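Local coordinates for protein citrate synthase (Thermotoga maritima, PDB 2P2W) that probably catalyses the condensation of oxaloacetate with acetyl-CoA and water to citrate and CoA, a step of the tricarboxylic acid cycle, at residues P272-F277 / F307-F312. Sequence-based numbering, arbitrary orientation.
Sequences PDSKLF and FEELGF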
# COMPACT_ATOMS: atom_id res chain seq x y z
N PRO A 272 30.02 11.04 20.24
CA PRO A 272 30.05 10.42 21.57
C PRO A 272 29.41 11.25 22.67
O PRO A 272 28.97 10.71 23.69
CB PRO A 272 31.54 10.22 21.86
CG PRO A 272 32.22 11.31 21.07
CD PRO A 272 31.35 11.55 19.88
N ASP A 273 29.36 12.56 22.47
CA ASP A 273 28.82 13.47 23.47
C ASP A 273 27.37 13.87 23.25
O ASP A 273 26.84 14.71 23.97
CB ASP A 273 29.73 14.69 23.56
CG ASP A 273 31.15 14.30 23.90
OD1 ASP A 273 31.33 13.30 24.63
OD2 ASP A 273 32.09 14.98 23.45
N SER A 274 26.74 13.27 22.24
CA SER A 274 25.34 13.55 21.97
C SER A 274 24.51 13.03 23.15
O SER A 274 24.61 11.86 23.52
CB SER A 274 24.90 12.84 20.69
OG SER A 274 23.51 12.57 20.73
N LYS A 275 23.70 13.91 23.74
CA LYS A 275 22.85 13.53 24.88
C LYS A 275 21.94 12.37 24.47
O LYS A 275 21.74 11.43 25.23
CB LYS A 275 22.01 14.74 25.31
CG LYS A 275 20.99 14.48 26.41
CD LYS A 275 21.60 14.41 27.80
CE LYS A 275 21.84 12.99 28.26
NZ LYS A 275 22.46 12.98 29.63
N LEU A 276 21.40 12.45 23.26
CA LEU A 276 20.52 11.40 22.76
C LEU A 276 21.27 10.07 22.70
O LEU A 276 20.76 9.04 23.13
CB LEU A 276 20.00 11.76 21.36
CG LEU A 276 19.04 12.96 21.31
CD1 LEU A 276 18.72 13.32 19.86
CD2 LEU A 276 17.76 12.61 22.07
N PHE A 277 22.49 10.10 22.16
CA PHE A 277 23.27 8.88 22.06
C PHE A 277 23.57 8.30 23.44
O PHE A 277 23.44 7.09 23.65
CB PHE A 277 24.59 9.14 21.32
CG PHE A 277 25.47 7.94 21.23
CD1 PHE A 277 25.03 6.77 20.60
CD2 PHE A 277 26.75 7.95 21.77
CE1 PHE A 277 25.84 5.64 20.52
CE2 PHE A 277 27.58 6.83 21.70
CZ PHE A 277 27.12 5.67 21.07
N PHE A 307 20.53 10.53 12.33
CA PHE A 307 19.83 11.50 11.49
C PHE A 307 19.63 12.81 12.23
O PHE A 307 19.74 13.90 11.64
CB PHE A 307 18.47 10.94 11.04
CG PHE A 307 18.58 9.74 10.14
CD1 PHE A 307 19.68 9.57 9.31
CD2 PHE A 307 17.56 8.79 10.10
CE1 PHE A 307 19.76 8.47 8.44
CE2 PHE A 307 17.63 7.70 9.24
CZ PHE A 307 18.74 7.54 8.41
N GLU A 308 19.32 12.72 13.52
CA GLU A 308 19.13 13.92 14.33
C GLU A 308 20.44 14.71 14.39
O GLU A 308 20.47 15.91 14.13
CB GLU A 308 18.70 13.55 15.75
CG GLU A 308 18.70 14.73 16.73
CD GLU A 308 17.31 15.31 16.96
OE1 GLU A 308 16.40 15.06 16.14
OE2 GLU A 308 17.14 16.03 17.97
N GLU A 309 21.53 14.02 14.72
CA GLU A 309 22.83 14.68 14.84
C GLU A 309 23.32 15.24 13.50
O GLU A 309 24.12 16.16 13.45
CB GLU A 309 23.87 13.71 15.43
CG GLU A 309 23.57 13.25 16.87
CD GLU A 309 23.43 14.42 17.83
OE1 GLU A 309 24.09 15.43 17.65
OE2 GLU A 309 22.69 14.27 18.81
N LEU A 310 22.84 14.63 12.39
CA LEU A 310 23.25 15.12 11.06
C LEU A 310 22.44 16.35 10.63
O LEU A 310 22.66 16.93 9.57
CB LEU A 310 23.06 14.02 10.03
CG LEU A 310 24.05 12.88 10.14
CD1 LEU A 310 23.84 11.85 9.01
CD2 LEU A 310 25.51 13.35 10.03
N GLY A 311 21.42 16.69 11.44
CA GLY A 311 20.66 17.93 11.18
C GLY A 311 19.34 17.74 10.38
O GLY A 311 18.79 18.73 9.91
N PHE A 312 18.83 16.52 10.23
CA PHE A 312 17.59 16.31 9.50
C PHE A 312 16.36 16.42 10.41
O PHE A 312 16.42 16.06 11.58
CB PHE A 312 17.58 14.94 8.82
CG PHE A 312 18.56 14.82 7.69
CD1 PHE A 312 18.20 15.18 6.40
CD2 PHE A 312 19.86 14.38 7.92
CE1 PHE A 312 19.11 15.11 5.35
CE2 PHE A 312 20.79 14.31 6.87
CZ PHE A 312 20.41 14.67 5.59
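Ser274 OG donates a hydrogen bond to Glu309 OE2 at 2.7 Å. The hydroxyl does not lie in the carboxylate plane but comes from above it, 58° out. Ser274 CB also lies close, 3.2 Å from Glu309 OE2. Glu309 reaches the serine through a chain bent at chi2. Beside this polar pair, Leu276 CD1 packs on the aliphatic part of Glu308, 3.4 Å from its CG. The two side chains cross at about a right angle, and CD1 is the leucine atom that touches. With chi1 at 171°, Glu308 extends its CG away from the backbone N, and this methylene meets the leucine. The carboxylate of Glu308 has another partner, since its OE1 forms a salt bridge with Arg314.

Ser274 is the N-cap of helix 275-289. Its OG also accepts from Phe277 N at 3.0 Å, with an N-H...O angle of 167°. The hydroxyl thus bonds twice, once as acceptor and once as donor. Val305, a turn earlier in helix 299-309, touches both Ser274 and Leu276 and extends the apolar side of the contact. On the other segment, Glu308 and Glu309 lie near the C-terminal end of helix 299-309. A Schellman motif with Gly311 at positive phi follows, with Gly311 N bonded to Glu308 O and Phe312 N to Phe307 O.

The contact therefore joins the start of helix 275-289 to the C-terminal end of helix 299-309, the next helix in the chain, away from the predicted active-site residues. Were Glu309 replaced by alanine, the Ser274 hydroxyl would probably lose this acceptor and be freer to turn away from Phe277 N. The Glu309 carboxylate, lying at the N-terminus of helix 275-289, probably also interacts favourably with the helix dipole, adding to the serine cap.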